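Nrps/pks (Streptomyces albus, PDB 4OPE) probably catalyses decarboxylative Claisen condensation, extending the growing chain as a ketosynthase domain of the "AT-less" hybrid synthase that makes oxazolomycin. Local coordinates at residues A[122-127]-A[166-171]; A[132-137]-A[208-213]; A[337-342]-A[392-397]; A[498-503]-A[521-526]. All blocks are in the same frame, centred on the assembly; numbering follows the deposited sequence.

Interaction 1 of 4, residues A[122-127]-A[166-171]; sequences GVFVGL and DGPSIA
Phe124 and Ile170 take the same first torsion: CG of Phe124 (chi1 -57°) and CG1 of Ile170 (chi1 -55°) each stand anti to their own carbonyl carbon. With the Ile170 chain extended beyond that, the two side chains run alongside each other in a common direction, and Phe124 CE2 meets Ile170 CD1 at 3.8 Å. The tip of the ring comes obliquely against Pro168, CZ lying 3.7 Å from Pro168 CB. This face belongs to two neighbouring parallel strands whose directions differ by only 4°, joined by a beta-alpha-beta crossover in the thiolase fold. Three backbone bonds alternate across it. Val123 N gives to Pro168 O at 2.8 Å, nearly along the C=O axis. Val123 O accepts from Ile170 N at 2.9 Å, in the carbonyl plane, and Val125 N closes the series on Ile170 O at 3.2 Å. On the reverse face Val125 has CG1 in the crowded position between its backbone N and carbonyl carbon, which brings that methyl 3.9 Å from Ala171 CB. Leu127 adds CD1 at 4.0 Å from the same Ala171 CB. Ser169 OG, also on this side, is satisfied by Ser160 and Asn157 of helix 152-163. That helix, part of the connection between the strands, covers the valine face, while Ala182, Leu185, Ala186 and Ala189 of helix 178-192 close over Phe124. Strand 197-204 bonds to the other edge of strand 121-126, and through Ala171 strand 169-173 pairs antiparallel with a strand of the second subunit, carrying the sheet across the interface.

Interaction 2 of 4, residues A[132-137]-A[208-213]; sequences YQLYGV and HPLKYL
His208, Leu134 and Tyr135 carry most of this buried contact, with the imidazole of His208 in the middle. Leu134 comes in crosswise to the histidine and sets its CD1 methyl squarely over one face: CD1 lies 3.5 Å from the centroid of the His208 ring and 3° off its normal, a well-centred CH-pi contact. The same methyl reaches Leu210 CG at 3.8 Å. Tyr135 and His208 overlap head to tail, and His208 CD2 comes over a face of the tyrosine ring near its rim, 3.3 Å from Tyr135 CE1. The two planes are inclined at 37°, an oblique aromatic pair. Beyond it the phenol OH is held by the Ser207 carbonyl. At the edge of the imidazole, in its plane, ND1 accepts from Leu210 N at 3.0 Å, a capping bond at the turn leading into helix 210-217. A neutral ring would therefore be expected to carry its proton on NE2. An alanine at His208 would remove both the flat surface that Leu134 and Tyr135 pack on and the acceptor for Leu210 N, and would probably loosen the start of the helix. The contact lies at the dimer interface: Leu134 packs on Leu134 of the second subunit, and Leu210 on Ala147 of that subunit. Within its own chain the 3-10 turn 132-134 lies between strand 121-126 and helix 137-141, set against the beginning of helix 210-217.

Interaction 3 of 4, residues A[337-342]-A[392-397]; sequences GVRIPI and PFRLQR
This is the parallel edge pairing that ends the mixed sheet of the ketosynthase, a thiolase-type fold, with strand 393-395 outermost in the chain beside strand 340-343. The two short strands diverge by 41°, yet four backbone bonds join them in turn. Ile340 N gives to Pro392 O at 2.9 Å, the donor standing 47° out of the carbonyl plane. Ile340 O takes Arg394 N at 3.0 Å, and Arg394 O takes Ile342 N at 2.9 Å, both donors again above the plane. Gln396 N completes the set on Ile342 O at 2.9 Å, here nearly along the C=O axis. Pro341 has no N-H to give, so its backbone bond to Leu308 of the strand on the other side uses its carbonyl. Phe393 N is taken by Thr391 OG1, and Arg405 NH2 binds Arg339 O. Two polar side chains find partners close by in the chain: Gln396 NE2 bonds to Asp398 O, while Arg394 NH1 grips two carbonyls, Thr391 O and, at 2.8 Å, Phe393 O. On the apolar face Ile340 and Phe393 run alongside each other, and Ile342 CG2 meets Leu395 CD2 at 3.8 Å. On the reverse face the two arginines meet at a slant with their guanidinium planes well apart in tilt; the like charges are not in contact, and Arg339 instead lays one guanidinium face over the aliphatic root of its neighbour, NH2 resting 3.7 Å from Arg394 CB.

Interaction 4 of 4, residues A[498-503]-A[521-526]; sequences LAVVFD and SPRVLT
Strands 498-502 and 524-526 run antiparallel, their directions 157° apart, as one side of a three-stranded antiparallel sheet in the C-terminal part of the protein, reminiscent of the KS-to-AT linker of type I synthases. Ala499 and Leu525 form its hydrogen-bonded pair: Ala499 N gives to Leu525 O at 2.9 Å and Leu525 N to Ala499 O at 2.8 Å, both in the carbonyl plane. Strand 524-528 is entered through a type I turn from Ser521 to Val524, where Ser521 OG accepts from Arg523 N in an ST turn. Val524 lies across Leu498 and Val500, with CG1 4.1 Å from Leu498 CG and CG2 4.1 Å from Val500 CG2; Leu512 and His515 of helix 505-516 cover this face. Arg523, bent at chi3, reaches back to the strand end, and Asp507 of that helix makes a salt bridge to its NH2. An alanine at Arg523 would take away this salt bridge and the bonds to Val501 O, and would probably leave the turn less firmly tied to strand 496-502 and helix 505-516. The guanidinium meets Val501 O edge-on: NH2 bonds to a lone pair at 3.2 Å, while NE adds a weak bond to Val501 O at 3.4 Å.

Along the chain interactions 1 and 2 interleave, segment 132-137 falling between the two strands of interaction 1, and interactions 3 and 4 follow in series. Interactions 1 and 3 sit at the two ends of one mixed sheet, centres 35 Å apart, but the ends differ: strand 169-173 is continued by the second subunit, whereas no other chain touches interaction 3. Interaction 2, centred 25 Å from interaction 1, also meets the second subunit, so both lie on the dimer side of the ketosynthase. Interaction 4 belongs to a separate three-stranded sheet, its centre 41 to 51 Å from the others, consistent with an accessory domain beside the condensing core.

Interaction 1 of 4, residues A[122-127]-A[166-171]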
# COMPACT_ATOMS: atom_id res chain seq x y z
N GLY A 122 12.55 -7.09 -3.34
CA GLY A 122 11.20 -6.61 -3.05
C GLY A 122 10.77 -5.51 -4.04
O GLY A 122 11.62 -4.87 -4.66
N VAL A 123 9.46 -5.31 -4.14
CA VAL A 123 8.85 -4.24 -4.94
C VAL A 123 7.79 -3.54 -4.12
O VAL A 123 6.93 -4.21 -3.52
CB VAL A 123 8.15 -4.80 -6.15
CG1 VAL A 123 7.44 -3.70 -6.91
CG2 VAL A 123 9.16 -5.51 -7.02
N PHE A 124 7.90 -2.21 -4.10
CA PHE A 124 7.07 -1.27 -3.32
C PHE A 124 6.79 -0.04 -4.19
O PHE A 124 7.71 0.70 -4.57
CB PHE A 124 7.82 -0.81 -2.08
CG PHE A 124 8.27 -1.93 -1.19
CD1 PHE A 124 9.39 -2.68 -1.49
CD2 PHE A 124 7.58 -2.22 -0.06
CE1 PHE A 124 9.80 -3.71 -0.67
CE2 PHE A 124 7.96 -3.27 0.77
CZ PHE A 124 9.08 -4.01 0.47
N VAL A 125 5.52 0.16 -4.54
CA VAL A 125 5.12 1.18 -5.50
C VAL A 125 3.94 1.92 -5.00
O VAL A 125 2.99 1.32 -4.55
CB VAL A 125 4.79 0.57 -6.88
CG1 VAL A 125 3.63 -0.42 -6.81
CG2 VAL A 125 4.56 1.65 -7.94
N GLY A 126 4.00 3.25 -5.06
CA GLY A 126 2.89 4.07 -4.57
C GLY A 126 2.02 4.55 -5.70
O GLY A 126 2.52 4.99 -6.76
N LEU A 127 0.71 4.45 -5.48
CA LEU A 127 -0.31 5.00 -6.40
C LEU A 127 -1.45 5.57 -5.59
O LEU A 127 -1.68 5.15 -4.45
CB LEU A 127 -0.85 3.90 -7.27
CG LEU A 127 0.17 3.03 -8.00
CD1 LEU A 127 0.25 1.66 -7.37
CD2 LEU A 127 -0.27 2.86 -9.43
N ASP A 166 11.00 -12.12 -5.86
CA ASP A 166 10.20 -12.96 -4.96
C ASP A 166 10.29 -12.47 -3.52
O ASP A 166 9.99 -13.17 -2.60
CB ASP A 166 10.54 -14.45 -5.15
CG ASP A 166 11.98 -14.82 -4.75
OD1 ASP A 166 12.76 -13.93 -4.30
OD2 ASP A 166 12.31 -16.03 -4.91
N GLY A 167 10.69 -11.23 -3.35
CA GLY A 167 10.48 -10.52 -2.11
C GLY A 167 9.06 -9.99 -2.03
O GLY A 167 8.21 -10.28 -2.88
N PRO A 168 8.80 -9.20 -1.00
CA PRO A 168 7.53 -8.51 -0.83
C PRO A 168 7.14 -7.79 -2.09
O PRO A 168 7.99 -7.17 -2.73
CB PRO A 168 7.83 -7.49 0.26
CG PRO A 168 9.00 -8.01 0.98
CD PRO A 168 9.80 -8.79 -0.01
N SER A 169 5.88 -7.87 -2.43
CA SER A 169 5.35 -7.17 -3.61
C SER A 169 4.10 -6.41 -3.18
O SER A 169 3.07 -6.98 -3.07
CB SER A 169 5.03 -8.17 -4.78
OG SER A 169 4.50 -7.51 -5.96
N ILE A 170 4.20 -5.11 -2.99
CA ILE A 170 3.17 -4.33 -2.34
C ILE A 170 2.89 -3.05 -3.05
O ILE A 170 3.81 -2.31 -3.35
CB ILE A 170 3.66 -3.94 -0.94
CG1 ILE A 170 4.07 -5.20 -0.17
CG2 ILE A 170 2.57 -3.14 -0.21
CD1 ILE A 170 4.57 -4.93 1.24
N ALA A 171 1.63 -2.74 -3.30
CA ALA A 171 1.29 -1.42 -3.79
C ALA A 171 0.65 -0.67 -2.66
O ALA A 171 0.02 -1.26 -1.77
CB ALA A 171 0.34 -1.49 -4.97

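Interaction 2 of 4, residues A[132-137]-A[208-213]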
# COMPACT_ATOMS: atom_id res chain seq x y z
N TYR A 132 -8.16 4.76 -15.09
CA TYR A 132 -8.35 4.07 -16.36
C TYR A 132 -9.53 3.10 -16.26
O TYR A 132 -10.25 2.89 -17.26
CB TYR A 132 -7.12 3.32 -16.78
CG TYR A 132 -7.10 2.88 -18.23
CD1 TYR A 132 -6.95 3.81 -19.25
CD2 TYR A 132 -7.18 1.53 -18.58
CE1 TYR A 132 -6.88 3.41 -20.58
CE2 TYR A 132 -7.12 1.13 -19.90
CZ TYR A 132 -6.98 2.08 -20.90
OH TYR A 132 -6.89 1.72 -22.23
N GLN A 133 -9.76 2.53 -15.07
CA GLN A 133 -10.87 1.60 -14.91
C GLN A 133 -12.24 2.21 -15.14
O GLN A 133 -13.20 1.48 -15.31
CB GLN A 133 -10.84 0.92 -13.55
CG GLN A 133 -11.52 1.72 -12.46
CD GLN A 133 -11.16 1.21 -11.09
OE1 GLN A 133 -11.53 0.08 -10.69
NE2 GLN A 133 -10.48 2.06 -10.32
N LEU A 134 -12.36 3.53 -15.13
CA LEU A 134 -13.65 4.16 -15.45
C LEU A 134 -14.06 3.95 -16.89
O LEU A 134 -15.23 3.89 -17.18
CB LEU A 134 -13.61 5.65 -15.24
CG LEU A 134 -13.19 6.15 -13.86
CD1 LEU A 134 -13.29 7.68 -13.93
CD2 LEU A 134 -13.96 5.55 -12.67
N TYR A 135 -13.10 3.91 -17.81
CA TYR A 135 -13.42 3.65 -19.20
C TYR A 135 -14.00 2.25 -19.44
O TYR A 135 -13.56 1.24 -18.84
CB TYR A 135 -12.20 3.80 -20.09
CG TYR A 135 -11.66 5.19 -20.18
CD1 TYR A 135 -12.48 6.25 -20.54
CD2 TYR A 135 -10.30 5.46 -19.90
CE1 TYR A 135 -11.99 7.53 -20.64
CE2 TYR A 135 -9.80 6.75 -19.98
CZ TYR A 135 -10.64 7.79 -20.35
OH TYR A 135 -10.16 9.09 -20.46
N GLY A 136 -14.99 2.22 -20.35
CA GLY A 136 -15.56 0.96 -20.83
C GLY A 136 -16.49 0.27 -19.85
O GLY A 136 -16.83 -0.89 -20.05
N VAL A 137 -16.92 0.99 -18.81
CA VAL A 137 -17.84 0.39 -17.84
C VAL A 137 -19.26 0.13 -18.39
O VAL A 137 -19.85 -0.88 -18.06
CB VAL A 137 -17.95 1.22 -16.53
CG1 VAL A 137 -18.91 0.51 -15.57
CG2 VAL A 137 -16.59 1.39 -15.89
N HIS A 208 -8.02 10.23 -17.24
CA HIS A 208 -9.43 10.50 -17.34
C HIS A 208 -9.77 11.90 -16.83
O HIS A 208 -9.23 12.33 -15.83
CB HIS A 208 -10.15 9.46 -16.52
CG HIS A 208 -11.59 9.29 -16.85
ND1 HIS A 208 -12.54 10.20 -16.48
CD2 HIS A 208 -12.26 8.28 -17.46
CE1 HIS A 208 -13.74 9.79 -16.85
NE2 HIS A 208 -13.59 8.62 -17.44
N PRO A 209 -10.66 12.60 -17.53
CA PRO A 209 -11.10 13.95 -17.15
C PRO A 209 -11.83 14.08 -15.81
O PRO A 209 -11.90 15.16 -15.26
CB PRO A 209 -12.04 14.34 -18.30
CG PRO A 209 -12.47 13.05 -18.94
CD PRO A 209 -11.26 12.18 -18.81
N LEU A 210 -12.41 13.01 -15.31
CA LEU A 210 -13.06 12.98 -13.98
C LEU A 210 -12.19 13.59 -12.91
O LEU A 210 -12.68 14.37 -12.10
CB LEU A 210 -13.39 11.54 -13.62
CG LEU A 210 -14.32 11.05 -12.49
CD1 LEU A 210 -13.67 11.16 -11.13
CD2 LEU A 210 -15.62 11.80 -12.51
N LYS A 211 -10.88 13.29 -12.91
CA LYS A 211 -9.96 13.85 -11.89
C LYS A 211 -10.01 15.38 -11.85
O LYS A 211 -9.91 16.00 -10.79
CB LYS A 211 -8.51 13.43 -12.13
CG LYS A 211 -7.56 14.01 -11.07
CD LYS A 211 -6.19 13.35 -11.01
CE LYS A 211 -5.27 13.86 -12.10
NZ LYS A 211 -4.07 12.98 -12.27
N TYR A 212 -10.13 15.98 -13.02
CA TYR A 212 -10.12 17.44 -13.10
C TYR A 212 -11.41 17.99 -12.55
O TYR A 212 -11.39 19.04 -11.96
CB TYR A 212 -9.81 17.91 -14.53
CG TYR A 212 -8.31 18.03 -14.82
CD1 TYR A 212 -7.48 16.90 -14.97
CD2 TYR A 212 -7.73 19.26 -14.90
CE1 TYR A 212 -6.11 17.04 -15.22
CE2 TYR A 212 -6.37 19.41 -15.13
CZ TYR A 212 -5.56 18.32 -15.30
OH TYR A 212 -4.22 18.58 -15.55
N LEU A 213 -12.53 17.27 -12.69
CA LEU A 213 -13.78 17.70 -12.03
C LEU A 213 -13.76 17.54 -10.52
O LEU A 213 -14.10 18.45 -9.78
CB LEU A 213 -15.01 17.01 -12.61
CG LEU A 213 -15.23 17.44 -14.05
CD1 LEU A 213 -16.34 16.61 -14.60
CD2 LEU A 213 -15.59 18.90 -14.21

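Interaction 3 of 4, residues A[337-342]-A[392-397]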
# COMPACT_ATOMS: atom_id res chain seq x y z
N GLY A 337 24.03 31.40 11.91
CA GLY A 337 24.81 31.40 10.67
C GLY A 337 24.46 30.25 9.73
O GLY A 337 25.22 29.95 8.80
N VAL A 338 23.32 29.62 9.97
CA VAL A 338 22.88 28.53 9.13
C VAL A 338 22.02 29.08 8.01
O VAL A 338 21.16 29.92 8.22
CB VAL A 338 22.10 27.48 9.92
CG1 VAL A 338 21.53 26.43 8.98
CG2 VAL A 338 23.02 26.83 10.97
N ARG A 339 22.26 28.59 6.81
CA ARG A 339 21.56 29.07 5.65
C ARG A 339 21.34 27.92 4.69
O ARG A 339 22.29 27.34 4.19
CB ARG A 339 22.35 30.19 5.03
CG ARG A 339 21.62 30.88 3.92
CD ARG A 339 22.39 30.68 2.63
NE ARG A 339 21.91 31.57 1.57
CZ ARG A 339 21.49 31.17 0.36
NH1 ARG A 339 21.51 29.88 0.02
NH2 ARG A 339 21.06 32.08 -0.51
N ILE A 340 20.08 27.56 4.48
CA ILE A 340 19.72 26.34 3.79
C ILE A 340 18.88 26.65 2.58
O ILE A 340 17.81 27.25 2.72
CB ILE A 340 18.88 25.44 4.67
CG1 ILE A 340 19.68 25.05 5.89
CG2 ILE A 340 18.47 24.22 3.87
CD1 ILE A 340 18.83 24.43 6.97
N PRO A 341 19.35 26.27 1.39
CA PRO A 341 18.53 26.51 0.22
C PRO A 341 17.38 25.55 0.11
O PRO A 341 17.52 24.38 0.48
CB PRO A 341 19.50 26.35 -0.96
CG PRO A 341 20.69 25.71 -0.38
CD PRO A 341 20.76 26.11 1.05
N ILE A 342 16.25 26.07 -0.35
CA ILE A 342 14.98 25.35 -0.40
C ILE A 342 14.37 25.57 -1.78
O ILE A 342 14.60 26.62 -2.40
CB ILE A 342 14.03 25.88 0.65
CG1 ILE A 342 12.81 25.01 0.78
CG2 ILE A 342 13.54 27.27 0.27
CD1 ILE A 342 12.00 25.31 2.02
N PRO A 392 16.24 30.01 8.32
CA PRO A 392 17.42 29.68 7.59
C PRO A 392 17.21 29.54 6.07
O PRO A 392 18.19 29.58 5.33
CB PRO A 392 17.80 28.32 8.17
CG PRO A 392 17.21 28.33 9.53
CD PRO A 392 15.92 29.01 9.34
N PHE A 393 15.98 29.41 5.62
CA PHE A 393 15.71 28.96 4.27
C PHE A 393 15.76 30.08 3.27
O PHE A 393 15.28 31.12 3.53
CB PHE A 393 14.34 28.24 4.19
CG PHE A 393 14.20 27.18 5.24
CD1 PHE A 393 14.88 25.98 5.13
CD2 PHE A 393 13.46 27.40 6.37
CE1 PHE A 393 14.80 25.02 6.10
CE2 PHE A 393 13.39 26.45 7.37
CZ PHE A 393 14.06 25.25 7.23
N ARG A 394 16.34 29.84 2.12
CA ARG A 394 16.29 30.78 1.02
C ARG A 394 15.89 30.04 -0.24
O ARG A 394 16.42 28.99 -0.57
CB ARG A 394 17.65 31.49 0.82
CG ARG A 394 18.13 32.29 2.02
CD ARG A 394 17.29 33.54 2.38
NE ARG A 394 17.82 34.19 3.60
CZ ARG A 394 17.41 33.97 4.86
NH1 ARG A 394 16.39 33.17 5.16
NH2 ARG A 394 18.04 34.60 5.84
N LEU A 395 14.93 30.60 -0.93
CA LEU A 395 14.42 30.00 -2.10
C LEU A 395 15.55 30.02 -3.10
O LEU A 395 16.20 30.99 -3.28
CB LEU A 395 13.17 30.73 -2.58
CG LEU A 395 12.02 29.97 -3.24
CD1 LEU A 395 12.09 30.20 -4.73
CD2 LEU A 395 11.97 28.47 -2.96
N GLN A 396 15.79 28.89 -3.73
CA GLN A 396 16.82 28.77 -4.70
C GLN A 396 16.23 29.08 -6.05
O GLN A 396 15.63 28.22 -6.67
CB GLN A 396 17.34 27.35 -4.67
CG GLN A 396 18.50 27.13 -5.61
CD GLN A 396 19.71 27.90 -5.20
OE1 GLN A 396 20.12 27.86 -4.05
NE2 GLN A 396 20.27 28.59 -6.12
N ARG A 397 16.42 30.30 -6.51
CA ARG A 397 15.81 30.76 -7.73
C ARG A 397 16.73 30.73 -8.89
O ARG A 397 16.29 30.94 -10.01
CB ARG A 397 15.35 32.20 -7.56
CG ARG A 397 14.34 32.40 -6.43
CD ARG A 397 13.72 33.80 -6.55
NE ARG A 397 14.25 34.66 -5.52
CZ ARG A 397 13.54 35.31 -4.63
NH1 ARG A 397 12.21 35.24 -4.65
NH2 ARG A 397 14.16 36.04 -3.73

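Interaction 4 of 4, residues A[498-503]-A[521-526]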
# COMPACT_ATOMS: atom_id res chain seq x y z
N LEU A 498 24.59 -6.76 -32.22
CA LEU A 498 25.54 -5.88 -32.92
C LEU A 498 26.84 -5.73 -32.08
O LEU A 498 26.79 -5.68 -30.88
CB LEU A 498 24.90 -4.54 -33.22
CG LEU A 498 25.76 -3.59 -34.02
CD1 LEU A 498 24.88 -2.67 -34.85
CD2 LEU A 498 26.65 -2.75 -33.15
N ALA A 499 28.01 -5.66 -32.72
CA ALA A 499 29.24 -5.37 -31.99
C ALA A 499 30.23 -4.58 -32.80
O ALA A 499 30.31 -4.70 -34.04
CB ALA A 499 29.89 -6.65 -31.52
N VAL A 500 31.01 -3.79 -32.09
CA VAL A 500 32.05 -3.00 -32.70
C VAL A 500 33.26 -3.02 -31.80
O VAL A 500 33.16 -2.99 -30.57
CB VAL A 500 31.65 -1.53 -32.85
CG1 VAL A 500 32.53 -0.85 -33.86
CG2 VAL A 500 30.19 -1.43 -33.28
N VAL A 501 34.42 -3.09 -32.43
CA VAL A 501 35.68 -2.90 -31.75
C VAL A 501 36.05 -1.46 -31.90
O VAL A 501 35.91 -0.91 -32.98
CB VAL A 501 36.76 -3.76 -32.35
CG1 VAL A 501 37.99 -3.68 -31.47
CG2 VAL A 501 36.26 -5.19 -32.45
N PHE A 502 36.46 -0.83 -30.80
CA PHE A 502 36.66 0.62 -30.82
C PHE A 502 37.69 1.05 -29.79
O PHE A 502 37.90 0.38 -28.76
CB PHE A 502 35.33 1.40 -30.66
CG PHE A 502 34.78 1.42 -29.23
CD1 PHE A 502 34.09 0.34 -28.71
CD2 PHE A 502 34.99 2.52 -28.41
CE1 PHE A 502 33.62 0.36 -27.41
CE2 PHE A 502 34.54 2.53 -27.11
CZ PHE A 502 33.81 1.46 -26.62
N ASP A 503 38.32 2.18 -30.08
CA ASP A 503 39.38 2.71 -29.22
C ASP A 503 38.88 3.88 -28.39
O ASP A 503 39.33 4.11 -27.27
CB ASP A 503 40.53 3.26 -30.10
CG ASP A 503 41.12 2.25 -31.04
OD1 ASP A 503 41.41 1.11 -30.58
OD2 ASP A 503 41.32 2.60 -32.23
N SER A 521 30.67 -1.14 -41.83
CA SER A 521 32.08 -1.04 -41.54
C SER A 521 32.64 -2.42 -41.47
O SER A 521 31.97 -3.31 -40.97
CB SER A 521 32.26 -0.34 -40.19
OG SER A 521 33.59 -0.43 -39.73
N PRO A 522 33.87 -2.63 -41.93
CA PRO A 522 34.58 -3.80 -41.42
C PRO A 522 34.56 -3.93 -39.88
O PRO A 522 34.67 -5.04 -39.35
CB PRO A 522 36.04 -3.57 -41.88
CG PRO A 522 36.10 -2.13 -42.29
CD PRO A 522 34.72 -1.82 -42.83
N ARG A 523 34.45 -2.81 -39.17
CA ARG A 523 34.43 -2.82 -37.72
C ARG A 523 33.09 -3.21 -37.07
O ARG A 523 33.10 -3.54 -35.91
CB ARG A 523 34.86 -1.49 -37.13
CG ARG A 523 36.25 -1.08 -37.53
CD ARG A 523 36.39 0.42 -37.38
NE ARG A 523 36.25 0.75 -35.98
CZ ARG A 523 35.89 1.92 -35.49
NH1 ARG A 523 35.65 2.96 -36.28
NH2 ARG A 523 35.78 2.04 -34.17
N VAL A 524 31.99 -3.21 -37.81
CA VAL A 524 30.70 -3.58 -37.26
C VAL A 524 30.25 -5.00 -37.61
O VAL A 524 30.10 -5.32 -38.77
CB VAL A 524 29.62 -2.62 -37.75
CG1 VAL A 524 28.30 -3.00 -37.15
CG2 VAL A 524 29.96 -1.20 -37.32
N LEU A 525 30.01 -5.84 -36.61
CA LEU A 525 29.51 -7.18 -36.86
C LEU A 525 28.06 -7.30 -36.39
O LEU A 525 27.68 -6.68 -35.43
CB LEU A 525 30.35 -8.22 -36.13
CG LEU A 525 31.87 -8.08 -36.16
CD1 LEU A 525 32.54 -9.12 -35.25
CD2 LEU A 525 32.40 -8.19 -37.58
N THR A 526 27.26 -8.09 -37.08
CA THR A 526 25.89 -8.27 -36.68
C THR A 526 25.53 -9.73 -36.80
O THR A 526 26.10 -10.45 -37.59
CB THR A 526 24.89 -7.46 -37.53
OG1 THR A 526 24.83 -8.02 -38.84
CG2 THR A 526 25.26 -6.01 -37.63